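Local coordinates for protein benzoate transport porin BenP (Acinetobacter baumannii AB307-0294, PDB 5DL8) that forms a beta-barrel in the outer membrane and probably lets small solutes, benzoate presumably among them, pass into the periplasm, at residues M62-L67 with P73-A78; T118-Y123 with L127-E132; L133-P138 with Y166-R171; V172-P177 with F183-F188. All coordinates share one frame; numbering follows the deposited sequence.

Contact 1. Residues M62-L67 with P73-A78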
loop_
_atom_site.group_PDB
_atom_site.type_symbol
_atom_site.label_atom_id
_atom_site.label_comp_id
_atom_site.label_asym_id
_atom_site.label_seq_id
_atom_site.Cartn_x
_atom_site.Cartn_y
_atom_site.Cartn_z
ATOM N N MET A 62 20.757 -15.101 6.103
ATOM C CA MET A 62 20.972 -16.183 5.146
ATOM C C MET A 62 22.118 -17.060 5.635
ATOM O O MET A 62 23.202 -16.604 5.948
ATOM C CB MET A 62 21.194 -15.639 3.728
ATOM C CG MET A 62 19.952 -14.994 3.107
ATOM S SD MET A 62 18.326 -15.837 3.222
ATOM C CE MET A 62 18.594 -17.191 2.050
ATOM N N HIS A 63 21.878 -18.339 5.740
ATOM C CA HIS A 63 22.911 -19.202 6.261
ATOM C C HIS A 63 23.573 -19.933 5.138
ATOM O O HIS A 63 22.916 -20.560 4.347
ATOM C CB HIS A 63 22.329 -20.229 7.194
ATOM C CG HIS A 63 22.137 -19.759 8.597
ATOM N ND1 HIS A 63 21.046 -18.985 8.995
ATOM C CD2 HIS A 63 22.850 -20.032 9.719
ATOM C CE1 HIS A 63 21.125 -18.773 10.295
ATOM N NE2 HIS A 63 22.205 -19.402 10.754
ATOM N N ASP A 64 24.894 -19.837 5.137
ATOM C CA ASP A 64 25.801 -20.673 4.324
ATOM C C ASP A 64 25.588 -22.203 4.545
ATOM O O ASP A 64 25.837 -22.688 5.628
ATOM C CB ASP A 64 27.320 -20.348 4.624
ATOM C CG ASP A 64 27.819 -19.006 3.996
ATOM O OD1 ASP A 64 27.095 -18.266 3.338
ATOM O OD2 ASP A 64 28.997 -18.698 4.162
ATOM N N THR A 65 25.134 -22.927 3.520
ATOM C CA THR A 65 25.216 -24.404 3.485
ATOM C C THR A 65 26.601 -24.818 3.051
ATOM O O THR A 65 27.404 -23.987 2.556
ATOM C CB THR A 65 24.172 -25.071 2.554
ATOM O OG1 THR A 65 24.546 -24.943 1.187
ATOM C CG2 THR A 65 22.792 -24.426 2.770
ATOM N N PRO A 66 26.909 -26.100 3.238
ATOM C CA PRO A 66 28.211 -26.528 2.706
ATOM C C PRO A 66 28.396 -26.611 1.159
ATOM O O PRO A 66 29.541 -26.793 0.715
ATOM C CB PRO A 66 28.437 -27.899 3.399
ATOM C CG PRO A 66 27.601 -27.865 4.625
ATOM C CD PRO A 66 26.376 -27.051 4.240
ATOM N N LEU A 67 27.323 -26.482 0.357
ATOM C CA LEU A 67 27.444 -26.383 -1.158
ATOM C C LEU A 67 27.868 -25.036 -1.713
ATOM O O LEU A 67 27.105 -24.052 -1.615
ATOM C CB LEU A 67 26.121 -26.654 -1.854
ATOM C CG LEU A 67 25.786 -28.053 -2.364
ATOM C CD1 LEU A 67 24.542 -28.572 -1.643
ATOM C CD2 LEU A 67 25.624 -28.011 -3.898
ATOM N N PRO A 73 28.191 -19.643 -2.085
ATOM C CA PRO A 73 27.419 -20.657 -1.387
ATOM C C PRO A 73 25.940 -20.689 -1.760
ATOM O O PRO A 73 25.332 -19.657 -2.100
ATOM C CB PRO A 73 27.604 -20.279 0.097
ATOM C CG PRO A 73 28.029 -18.845 0.108
ATOM C CD PRO A 73 28.808 -18.673 -1.153
ATOM N N ILE A 74 25.363 -21.878 -1.739
ATOM C CA ILE A 74 23.897 -21.990 -1.648
ATOM C C ILE A 74 23.543 -21.652 -0.216
ATOM O O ILE A 74 24.267 -22.066 0.705
ATOM C CB ILE A 74 23.353 -23.390 -2.075
ATOM C CG1 ILE A 74 23.176 -23.430 -3.598
ATOM C CG2 ILE A 74 21.983 -23.693 -1.448
ATOM C CD1 ILE A 74 23.269 -24.834 -4.211
ATOM N N THR A 75 22.452 -20.909 -0.020
ATOM C CA THR A 75 22.077 -20.330 1.315
ATOM C C THR A 75 20.633 -20.659 1.657
ATOM O O THR A 75 19.821 -20.808 0.765
ATOM C CB THR A 75 22.302 -18.790 1.442
ATOM O OG1 THR A 75 21.525 -18.102 0.448
ATOM C CG2 THR A 75 23.749 -18.416 1.240
ATOM N N ILE A 76 20.357 -20.850 2.957
ATOM C CA ILE A 76 18.990 -21.092 3.478
ATOM C C ILE A 76 18.647 -20.088 4.598
ATOM O O ILE A 76 19.521 -19.673 5.370
ATOM C CB ILE A 76 18.754 -22.522 4.045
ATOM C CG1 ILE A 76 19.953 -22.965 4.923
ATOM C CG2 ILE A 76 18.495 -23.511 2.922
ATOM C CD1 ILE A 76 19.589 -23.849 6.104
ATOM N N GLY A 77 17.387 -19.696 4.655
ATOM C CA GLY A 77 16.868 -19.010 5.824
ATOM C C GLY A 77 15.395 -19.215 5.981
ATOM O O GLY A 77 14.761 -19.957 5.256
ATOM N N ALA A 78 14.836 -18.499 6.926
ATOM C CA ALA A 78 13.405 -18.484 7.173
ATOM C C ALA A 78 12.949 -17.175 7.818
ATOM O O ALA A 78 13.748 -16.468 8.518
ATOM C CB ALA A 78 13.003 -19.655 8.045
#
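Thr65 grips one acceptor twice: its backbone N and its side-chain OG1 both donate to the carbonyl O of Ile74. The N-H lies in the carbonyl plane, whereas OG1, 2.9 Å from Ile74 O, stands above that plane, 51° out of it. The hydroxyl can do this because OG1 sits between the backbone N and the carbonyl carbon of its own residue (chi1 76°), and the same oxygen accepts from Leu67 N, an ST turn that spans the corner at Pro66. Beyond the corner the pairing resumes, with Ile74 N donating to Leu67 O at 2.8 Å. On the other side of Thr65, His63 and Ile76 exchange two backbone bonds, the antiparallel hydrogen-bonded pair of the hairpin.

Side chains fill in around this frame. Met62, bent at chi2 and chi3, brings its CE methyl to 3.5 Å from Thr75 OG1, a hydroxyl bonded to Asn19. Asp64 lays OD1 against the ring of Pro73, 3.4 Å from CG. The side chains of Thr65 and Ile76 cross at about a right angle, with CG2 of Thr65 3.9 Å from CG1 of Ile76, while Leu67 and Ile74 run side by side, with CD2 to CD1 at 4.0 Å.

Such a surface hairpin illustrates how a porin barrel is built, each strand pairing antiparallel with the next. Strand 47-65 flanks strand 72-87 here, and strand 107-123 lies along the other edge of the latter; its Gly122 and Lys120 bond to Thr75 and Gly77 through the backbone, while Leu121 packs on Ile74 and Ile76.

Contact 2. Residues T118-Y123 with L127-E132; sequences TLKLGY and LLSVGE
Thr118 and Glu132 form the tight end of this pairing: the threonine OG1 donates to Glu132 O at 2.6 Å, in the carbonyl plane and on a lone pair. With OG1 opposite its own carbonyl carbon (chi1 -47°), the hydroxyl reaches past Gly131, while CG2 packs 3.3 Å from Glu132 O. A water fastens the same corner, donating to Thr118 OG1 and to Glu132 OE1, so OG1 gives one bond and receives another. The extended glutamate chain has further partners, Ser81 on OE1 and Ser151 on OE2, which together fix the rotation of its carboxylate. Gly131 adopts a positive phi (127°), a backbone shape that suits glycine, as the chain turns its corner here.

The remaining pairing is regular. Leu119 with Val130 and Leu121 with Leu128 each exchange two backbone bonds, of which Leu128 N to Leu121 O, at 2.7 Å, is nearly straight at 174°. On the buried face, Leu127 brings CD1 to 3.9 Å from Gly122 CA, where the glycine allows a close approach, and Lys120 passes 4.1 Å from Ser129 OG with its CG before its amine goes on to a salt bridge with Asp79.

Looser packing marks the opposite face. Leu119, Leu121, Leu128 and Val130 lie at the surface, where they may face lipid, and between the strands their side chains meet sparsely, Leu121 CD2 reaching Leu128 CD2 at 4.1 Å. This alternation of a buried face, which carries Lys120 and Ser129, and an apolar outer one is that of a beta hairpin in a transmembrane porin barrel.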
loop_
_atom_site.group_PDB
_atom_site.type_symbol
_atom_site.label_atom_id
_atom_site.label_comp_id
_atom_site.label_asym_id
_atom_site.label_seq_id
_atom_site.Cartn_x
_atom_site.Cartn_y
_atom_site.Cartn_z
ATOM N N THR A 118 7.938 -18.231 6.220
ATOM C CA THR A 118 8.496 -18.189 4.901
ATOM C C THR A 118 9.793 -19.009 4.871
ATOM O O THR A 118 10.692 -18.784 5.742
ATOM C CB THR A 118 8.817 -16.723 4.489
ATOM O OG1 THR A 118 7.723 -15.827 4.764
ATOM C CG2 THR A 118 9.109 -16.635 2.995
ATOM N N LEU A 119 9.921 -19.907 3.870
ATOM C CA LEU A 119 11.226 -20.569 3.549
ATOM C C LEU A 119 12.006 -19.749 2.514
ATOM O O LEU A 119 11.409 -19.231 1.592
ATOM C CB LEU A 119 11.006 -21.978 3.028
ATOM C CG LEU A 119 10.979 -23.174 3.977
ATOM C CD1 LEU A 119 10.253 -22.948 5.292
ATOM C CD2 LEU A 119 10.401 -24.396 3.239
ATOM N N LYS A 120 13.305 -19.598 2.709
ATOM C CA LYS A 120 14.189 -18.850 1.831
ATOM C C LYS A 120 15.343 -19.726 1.344
ATOM O O LYS A 120 15.931 -20.410 2.135
ATOM C CB LYS A 120 14.846 -17.704 2.577
ATOM C CG LYS A 120 13.833 -16.590 2.891
ATOM C CD LYS A 120 14.384 -15.317 3.590
ATOM C CE LYS A 120 15.015 -15.548 4.965
ATOM N NZ LYS A 120 15.536 -14.216 5.503
ATOM N N LEU A 121 15.715 -19.580 0.079
ATOM C CA LEU A 121 16.844 -20.270 -0.585
ATOM C C LEU A 121 17.586 -19.235 -1.478
ATOM O O LEU A 121 16.981 -18.626 -2.352
ATOM C CB LEU A 121 16.324 -21.502 -1.424
ATOM C CG LEU A 121 17.345 -22.473 -2.078
ATOM C CD1 LEU A 121 18.194 -23.289 -1.089
ATOM C CD2 LEU A 121 16.690 -23.418 -3.145
ATOM N N GLY A 122 18.882 -19.032 -1.239
ATOM C CA GLY A 122 19.626 -17.953 -1.913
ATOM C C GLY A 122 20.795 -18.516 -2.701
ATOM O O GLY A 122 21.336 -19.596 -2.365
ATOM N N TYR A 123 21.186 -17.799 -3.753
ATOM C CA TYR A 123 22.445 -18.055 -4.473
ATOM C C TYR A 123 23.006 -16.716 -5.071
ATOM O O TYR A 123 22.325 -16.087 -5.879
ATOM C CB TYR A 123 22.272 -19.134 -5.598
ATOM C CG TYR A 123 23.564 -19.343 -6.410
ATOM C CD1 TYR A 123 24.639 -20.090 -5.874
ATOM C CD2 TYR A 123 23.756 -18.773 -7.712
ATOM C CE1 TYR A 123 25.822 -20.244 -6.576
ATOM C CE2 TYR A 123 24.978 -18.919 -8.387
ATOM C CZ TYR A 123 25.982 -19.675 -7.789
ATOM O OH TYR A 123 27.183 -19.895 -8.393
ATOM N N LEU A 127 17.340 -14.797 -4.647
ATOM C CA LEU A 127 16.698 -15.292 -3.520
ATOM C C LEU A 127 15.377 -15.807 -3.931
ATOM O O LEU A 127 14.602 -15.083 -4.591
ATOM C CB LEU A 127 16.576 -14.164 -2.560
ATOM C CG LEU A 127 15.960 -14.650 -1.236
ATOM C CD1 LEU A 127 16.969 -15.471 -0.453
ATOM C CD2 LEU A 127 15.406 -13.470 -0.421
ATOM N N LEU A 128 15.120 -17.066 -3.603
ATOM C CA LEU A 128 13.831 -17.744 -3.865
ATOM C C LEU A 128 13.087 -17.756 -2.496
ATOM O O LEU A 128 13.681 -18.165 -1.468
ATOM C CB LEU A 128 14.038 -19.193 -4.365
ATOM C CG LEU A 128 12.816 -20.153 -4.390
ATOM C CD1 LEU A 128 11.865 -19.725 -5.527
ATOM C CD2 LEU A 128 13.213 -21.642 -4.433
ATOM N N SER A 129 11.819 -17.327 -2.486
ATOM C CA SER A 129 11.019 -17.343 -1.237
ATOM C C SER A 129 9.688 -18.114 -1.427
ATOM O O SER A 129 9.010 -17.930 -2.441
ATOM C CB SER A 129 10.776 -15.902 -0.731
ATOM O OG SER A 129 12.035 -15.294 -0.510
ATOM N N VAL A 130 9.352 -18.992 -0.481
ATOM C CA VAL A 130 8.130 -19.716 -0.541
ATOM C C VAL A 130 7.427 -19.608 0.832
ATOM O O VAL A 130 8.016 -19.955 1.875
ATOM C CB VAL A 130 8.389 -21.214 -0.802
ATOM C CG1 VAL A 130 7.075 -22.011 -0.870
ATOM C CG2 VAL A 130 9.305 -21.469 -2.011
ATOM N N GLY A 131 6.164 -19.147 0.781
ATOM C CA GLY A 131 5.242 -18.997 1.929
ATOM C C GLY A 131 4.687 -17.564 1.972
ATOM O O GLY A 131 4.104 -17.039 1.037
ATOM N N GLU A 132 4.860 -16.912 3.108
ATOM C CA GLU A 132 4.338 -15.554 3.310
ATOM C C GLU A 132 5.306 -14.585 2.593
ATOM O O GLU A 132 6.491 -14.605 2.813
ATOM C CB GLU A 132 4.166 -15.246 4.839
ATOM C CG GLU A 132 3.688 -13.854 5.150
ATOM C CD GLU A 132 3.406 -13.573 6.609
ATOM O OE1 GLU A 132 4.300 -13.813 7.471
ATOM O OE2 GLU A 132 2.292 -13.056 6.877
HETATM O O HOH W 1 6.989 -14.595 7.307
#

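Contact 3. Residues L133-P138 with Y166-R171; sequences LWLDLP and YAEIGR
Leu137 and Glu168 approach from opposite directions, each set by its torsions: the glutamate is extended, CG trans to its backbone N (chi1 171°), and the leucine places CG opposite its carbonyl carbon (chi1 -68°). In this OprD-family barrel the loop after strand 132-133 thus rests on the inner side of strand 165-176, with Glu168 as the sole residue of 166-171 touched by the loop.

The contact is small and apolar against polar. Leu137 CD1 lies 3.5 Å from Glu168 OE2, and Leu135 CD2 comes obliquely to the same oxygen at 4.1 Å, so two methyls lie beside an oxygen that also has polar partners. No direct hydrogen bond joins the segments; a water takes that role, accepting from Asp136 N over a long 3.3 Å and donating to Glu168 OE2 at 3.1 Å.

The buried carboxylate is otherwise satisfied by tyrosines. Tyr202 of strand 200-210 bonds OE2, and OE1 is bonded by Tyr166, two residues back on the same strand. With both oxygens engaged, the group's rotation is held, and these hydrogen bonds would tend to favour the ionised form. The Tyr166 hydroxyl meets Glu168 OE1 at 2.7 Å, on the anti side and 31° out of the carboxylate plane.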
loop_
_atom_site.group_PDB
_atom_site.type_symbol
_atom_site.label_atom_id
_atom_site.label_comp_id
_atom_site.label_asym_id
_atom_site.label_seq_id
_atom_site.Cartn_x
_atom_site.Cartn_y
_atom_site.Cartn_z
ATOM N N LEU A 133 4.733 -13.671 1.834
ATOM C CA LEU A 133 5.471 -12.675 1.160
ATOM C C LEU A 133 4.938 -11.266 1.552
ATOM O O LEU A 133 3.731 -11.004 1.528
ATOM C CB LEU A 133 5.211 -12.872 -0.355
ATOM C CG LEU A 133 5.376 -14.259 -0.976
ATOM C CD1 LEU A 133 5.077 -14.266 -2.478
ATOM C CD2 LEU A 133 6.801 -14.789 -0.664
ATOM N N TRP A 134 5.884 -10.395 1.878
ATOM C CA TRP A 134 5.669 -9.017 2.049
ATOM C C TRP A 134 6.034 -8.328 0.700
ATOM O O TRP A 134 7.127 -7.951 0.495
ATOM C CB TRP A 134 6.583 -8.424 3.201
ATOM C CG TRP A 134 6.312 -9.162 4.422
ATOM C CD1 TRP A 134 6.956 -10.267 4.825
ATOM C CD2 TRP A 134 5.149 -8.984 5.311
ATOM N NE1 TRP A 134 6.289 -10.769 5.993
ATOM C CE2 TRP A 134 5.202 -9.997 6.285
ATOM C CE3 TRP A 134 4.154 -8.006 5.414
ATOM C CZ2 TRP A 134 4.277 -10.091 7.387
ATOM C CZ3 TRP A 134 3.149 -8.133 6.493
ATOM C CH2 TRP A 134 3.230 -9.204 7.435
ATOM N N LEU A 135 5.071 -8.058 -0.124
ATOM C CA LEU A 135 5.292 -7.502 -1.468
ATOM C C LEU A 135 5.202 -5.980 -1.379
ATOM O O LEU A 135 4.338 -5.425 -0.636
ATOM C CB LEU A 135 4.195 -8.031 -2.398
ATOM C CG LEU A 135 4.318 -9.543 -2.548
ATOM C CD1 LEU A 135 3.183 -10.137 -3.295
ATOM C CD2 LEU A 135 5.701 -10.006 -3.104
ATOM N N ASP A 136 6.011 -5.353 -2.207
ATOM C CA ASP A 136 6.026 -3.941 -2.372
ATOM C C ASP A 136 6.006 -3.652 -3.902
ATOM O O ASP A 136 7.003 -3.230 -4.450
ATOM C CB ASP A 136 7.305 -3.303 -1.746
ATOM C CG ASP A 136 7.291 -1.765 -1.835
ATOM O OD1 ASP A 136 6.248 -1.132 -2.191
ATOM O OD2 ASP A 136 8.337 -1.169 -1.543
ATOM N N LEU A 137 4.857 -3.915 -4.529
ATOM C CA LEU A 137 4.645 -3.891 -5.960
ATOM C C LEU A 137 3.323 -3.289 -6.310
ATOM O O LEU A 137 2.370 -3.196 -5.483
ATOM C CB LEU A 137 4.626 -5.326 -6.486
ATOM C CG LEU A 137 6.038 -5.994 -6.383
ATOM C CD1 LEU A 137 5.866 -7.476 -6.469
ATOM C CD2 LEU A 137 7.090 -5.528 -7.392
ATOM N N PRO A 138 3.185 -2.908 -7.563
ATOM C CA PRO A 138 1.812 -2.720 -8.112
ATOM C C PRO A 138 0.853 -3.924 -7.841
ATOM O O PRO A 138 1.288 -5.089 -7.795
ATOM C CB PRO A 138 2.118 -2.665 -9.584
ATOM C CG PRO A 138 3.497 -1.911 -9.566
ATOM C CD PRO A 138 4.223 -2.697 -8.566
ATOM N N TYR A 166 17.437 -5.014 -11.985
ATOM C CA TYR A 166 16.829 -5.850 -10.959
ATOM C C TYR A 166 15.579 -6.503 -11.593
ATOM O O TYR A 166 14.746 -5.815 -12.244
ATOM C CB TYR A 166 16.429 -5.002 -9.721
ATOM C CG TYR A 166 15.574 -5.757 -8.716
ATOM C CD1 TYR A 166 14.147 -5.862 -8.885
ATOM C CD2 TYR A 166 16.162 -6.406 -7.613
ATOM C CE1 TYR A 166 13.366 -6.603 -7.983
ATOM C CE2 TYR A 166 15.350 -7.113 -6.682
ATOM C CZ TYR A 166 13.986 -7.204 -6.891
ATOM O OH TYR A 166 13.220 -7.909 -6.024
ATOM N N ALA A 167 15.387 -7.798 -11.357
ATOM C CA ALA A 167 14.143 -8.519 -11.842
ATOM C C ALA A 167 13.509 -9.289 -10.712
ATOM O O ALA A 167 14.199 -9.758 -9.860
ATOM C CB ALA A 167 14.494 -9.490 -12.955
ATOM N N GLU A 168 12.215 -9.541 -10.811
ATOM C CA GLU A 168 11.500 -10.357 -9.838
ATOM C C GLU A 168 10.290 -10.940 -10.560
ATOM O O GLU A 168 9.639 -10.247 -11.341
ATOM C CB GLU A 168 11.106 -9.474 -8.620
ATOM C CG GLU A 168 10.186 -10.122 -7.619
ATOM C CD GLU A 168 9.795 -9.164 -6.489
ATOM O OE1 GLU A 168 10.534 -8.156 -6.241
ATOM O OE2 GLU A 168 8.713 -9.476 -5.901
ATOM N N ILE A 169 10.080 -12.233 -10.360
ATOM C CA ILE A 169 8.913 -12.974 -10.858
ATOM C C ILE A 169 8.225 -13.710 -9.668
ATOM O O ILE A 169 8.851 -14.049 -8.685
ATOM C CB ILE A 169 9.234 -14.007 -11.999
ATOM C CG1 ILE A 169 10.106 -15.145 -11.494
ATOM C CG2 ILE A 169 9.835 -13.306 -13.220
ATOM C CD1 ILE A 169 10.338 -16.254 -12.512
ATOM N N GLY A 170 6.942 -13.979 -9.775
ATOM C CA GLY A 170 6.257 -14.702 -8.688
ATOM C C GLY A 170 4.887 -15.240 -9.106
ATOM O O GLY A 170 4.325 -14.838 -10.119
ATOM N N ARG A 171 4.415 -16.204 -8.347
ATOM C CA ARG A 171 3.047 -16.614 -8.371
ATOM C C ARG A 171 2.469 -16.468 -6.954
ATOM O O ARG A 171 2.871 -17.137 -6.059
ATOM C CB ARG A 171 2.931 -18.044 -8.741
ATOM C CG ARG A 171 1.479 -18.471 -8.813
ATOM C CD ARG A 171 1.411 -19.806 -9.521
ATOM N NE ARG A 171 0.152 -20.450 -9.260
ATOM C CZ ARG A 171 -0.964 -20.257 -9.955
ATOM N NH1 ARG A 171 -1.041 -19.404 -11.016
ATOM N NH2 ARG A 171 -2.013 -20.989 -9.640
HETATM O O HOH W 2 8.251 -7.174 -3.803
#

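Contact 4. Residues V172-P177 with F183-F188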
loop_
_atom_site.group_PDB
_atom_site.type_symbol
_atom_site.label_atom_id
_atom_site.label_comp_id
_atom_site.label_asym_id
_atom_site.label_seq_id
_atom_site.Cartn_x
_atom_site.Cartn_y
_atom_site.Cartn_z
ATOM N N VAL A 172 1.466 -15.624 -6.834
ATOM C CA VAL A 172 0.845 -15.303 -5.569
ATOM C C VAL A 172 -0.569 -15.951 -5.534
ATOM O O VAL A 172 -1.446 -15.528 -6.248
ATOM C CB VAL A 172 0.755 -13.775 -5.359
ATOM C CG1 VAL A 172 0.286 -13.476 -3.911
ATOM C CG2 VAL A 172 2.102 -13.080 -5.600
ATOM N N GLU A 173 -0.749 -16.952 -4.714
ATOM C CA GLU A 173 -1.998 -17.659 -4.690
ATOM C C GLU A 173 -3.036 -17.063 -3.800
ATOM O O GLU A 173 -4.210 -17.244 -4.060
ATOM C CB GLU A 173 -1.741 -19.142 -4.389
ATOM C CG GLU A 173 -1.084 -19.813 -5.649
ATOM C CD GLU A 173 -0.899 -21.361 -5.680
ATOM O OE1 GLU A 173 -1.149 -22.002 -4.660
ATOM O OE2 GLU A 173 -0.484 -21.937 -6.776
ATOM N N LYS A 174 -2.614 -16.398 -2.709
ATOM C CA LYS A 174 -3.483 -15.968 -1.680
ATOM C C LYS A 174 -3.030 -14.634 -1.094
ATOM O O LYS A 174 -1.860 -14.299 -1.121
ATOM C CB LYS A 174 -3.540 -17.003 -0.543
ATOM C CG LYS A 174 -3.831 -18.491 -0.835
ATOM C CD LYS A 174 -5.295 -18.769 -0.857
ATOM C CE LYS A 174 -5.657 -20.200 -0.489
ATOM N NZ LYS A 174 -4.943 -21.180 -1.318
ATOM N N VAL A 175 -4.005 -13.937 -0.529
ATOM C CA VAL A 175 -3.824 -12.652 0.134
ATOM C C VAL A 175 -4.489 -12.750 1.515
ATOM O O VAL A 175 -5.558 -13.385 1.681
ATOM C CB VAL A 175 -4.428 -11.436 -0.667
ATOM C CG1 VAL A 175 -5.904 -11.649 -1.002
ATOM C CG2 VAL A 175 -4.314 -10.159 0.162
ATOM N N SER A 176 -3.878 -12.151 2.511
ATOM C CA SER A 176 -4.568 -11.976 3.851
ATOM C C SER A 176 -4.744 -10.532 4.072
ATOM O O SER A 176 -3.788 -9.838 4.461
ATOM C CB SER A 176 -3.706 -12.488 4.984
ATOM O OG SER A 176 -4.462 -12.571 6.206
ATOM N N PRO A 177 -5.898 -10.015 3.735
ATOM C CA PRO A 177 -6.103 -8.549 3.878
ATOM C C PRO A 177 -5.872 -7.942 5.298
ATOM O O PRO A 177 -5.896 -8.664 6.281
ATOM C CB PRO A 177 -7.586 -8.357 3.413
ATOM C CG PRO A 177 -7.794 -9.450 2.466
ATOM C CD PRO A 177 -7.067 -10.637 3.097
ATOM N N PHE A 183 -5.708 -16.385 4.908
ATOM C CA PHE A 183 -5.184 -16.229 3.541
ATOM C C PHE A 183 -6.303 -16.747 2.691
ATOM O O PHE A 183 -6.755 -17.856 2.910
ATOM C CB PHE A 183 -3.869 -17.018 3.312
ATOM C CG PHE A 183 -2.694 -16.313 3.878
ATOM C CD1 PHE A 183 -2.073 -15.276 3.158
ATOM C CD2 PHE A 183 -2.269 -16.597 5.199
ATOM C CE1 PHE A 183 -0.997 -14.594 3.696
ATOM C CE2 PHE A 183 -1.238 -15.869 5.789
ATOM C CZ PHE A 183 -0.575 -14.868 5.017
ATOM N N LYS A 184 -6.717 -15.925 1.730
ATOM C CA LYS A 184 -7.795 -16.304 0.774
ATOM C C LYS A 184 -7.374 -15.912 -0.660
ATOM O O LYS A 184 -6.466 -15.040 -0.873
ATOM C CB LYS A 184 -9.098 -15.533 1.172
ATOM C CG LYS A 184 -8.914 -14.019 0.855
ATOM C CD LYS A 184 -9.819 -12.991 1.532
ATOM C CE LYS A 184 -11.228 -13.312 1.241
ATOM N NZ LYS A 184 -11.983 -12.516 2.214
ATOM N N LYS A 185 -8.103 -16.474 -1.619
ATOM C CA LYS A 185 -7.935 -16.092 -3.018
ATOM C C LYS A 185 -8.249 -14.639 -3.268
ATOM O O LYS A 185 -9.175 -14.085 -2.629
ATOM C CB LYS A 185 -8.835 -16.922 -3.928
ATOM C CG LYS A 185 -8.310 -18.332 -4.035
ATOM C CD LYS A 185 -9.255 -19.313 -4.760
ATOM C CE LYS A 185 -8.536 -20.636 -4.953
ATOM N NZ LYS A 185 -9.492 -21.423 -5.744
ATOM N N PHE A 186 -7.527 -14.030 -4.201
ATOM C CA PHE A 186 -7.883 -12.699 -4.725
ATOM C C PHE A 186 -9.223 -12.715 -5.362
ATOM O O PHE A 186 -9.644 -13.763 -5.881
ATOM C CB PHE A 186 -6.892 -12.310 -5.882
ATOM C CG PHE A 186 -5.465 -11.950 -5.433
ATOM C CD1 PHE A 186 -5.200 -10.733 -4.857
ATOM C CD2 PHE A 186 -4.414 -12.857 -5.580
ATOM C CE1 PHE A 186 -3.913 -10.424 -4.380
ATOM C CE2 PHE A 186 -3.155 -12.538 -5.189
ATOM C CZ PHE A 186 -2.882 -11.324 -4.582
ATOM N N SER A 187 -9.906 -11.576 -5.375
ATOM C CA SER A 187 -11.171 -11.559 -6.049
ATOM C C SER A 187 -11.535 -10.184 -6.619
ATOM O O SER A 187 -10.955 -9.183 -6.237
ATOM C CB SER A 187 -12.323 -12.066 -5.102
ATOM O OG SER A 187 -12.410 -11.326 -3.862
ATOM N N PHE A 188 -12.509 -10.139 -7.523
ATOM C CA PHE A 188 -13.070 -8.886 -7.973
ATOM C C PHE A 188 -14.601 -9.043 -7.940
ATOM O O PHE A 188 -15.206 -10.084 -8.386
ATOM C CB PHE A 188 -12.541 -8.554 -9.375
ATOM C CG PHE A 188 -12.971 -7.214 -9.925
ATOM C CD1 PHE A 188 -12.199 -6.052 -9.719
ATOM C CD2 PHE A 188 -14.078 -7.095 -10.726
ATOM C CE1 PHE A 188 -12.596 -4.820 -10.274
ATOM C CE2 PHE A 188 -14.494 -5.866 -11.228
ATOM C CZ PHE A 188 -13.746 -4.720 -11.030
HETATM O O HOH W 3 -5.778 -15.896 -5.750
#
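Val175 and Lys184 form a single antiparallel bridge, their backbones exchanging two nearly straight bonds, Val175 N to Lys184 O at 2.7 Å and Lys184 N to Val175 O at 2.8 Å, while the touching parts run 106° apart. One bridge is therefore all the pairing that the divergent chains sustain. A water extends it, receiving from Phe186 N and donating to Glu173 O at 2.7 Å.

Two phenylalanines receive the first strand in different ways. Ser176 sets its CB over one face of the Phe183 ring, 3.8 Å from the centroid and 16° off the normal, a CH-pi contact; its OG, trans to the backbone N (chi1 -168°), bonds to Asp182 O. Phe186 is approached from two directions. Val175 places CG1 over a face of the ring, crossing it at about a right angle, with its CB 3.9 Å from Phe186 CE1. Val172 comes to the rim, its O in the ring plane at the edge and its CG1 3.8 Å from CE2. The aliphatic parts of the lysines join in: Lys184 CD rests on Pro177 CD at 3.9 Å, and Lys174, bent at chi2, lays CD 3.7 Å from Lys185 N.

Around this turn the strand carries a classic beta bulge, Glu173 and Lys174 both facing Trp153 of strand 151-153. Strand 200-210 lies on its other flank, with Leu200 touching Val172 and Phe186, and the returning chain runs on into the short hairpin of strands 187-190 and 193-196.

The four contacts follow one another along the chain, and together show how neighbouring strands and an inward loop share a barrel. Contacts 1 and 2, centres 11 Å apart, are stitched directly by the backbones of strands 72-87 and 107-123, and Met62 CE packs 3.4 Å from Leu127 CD1. Contact 3 continues contact 2 without a break in sequence, its centre 12 Å away. Contacts 3 and 4 share strand 165-176 and meet where Leu135 CD1 packs on Val172 CG2, while Glu132 OE2 touches Phe183 CZ between contacts 2 and 4. Contacts 1 and 4 stand about 30 Å apart between centres. All four lie away from the two calcium sites.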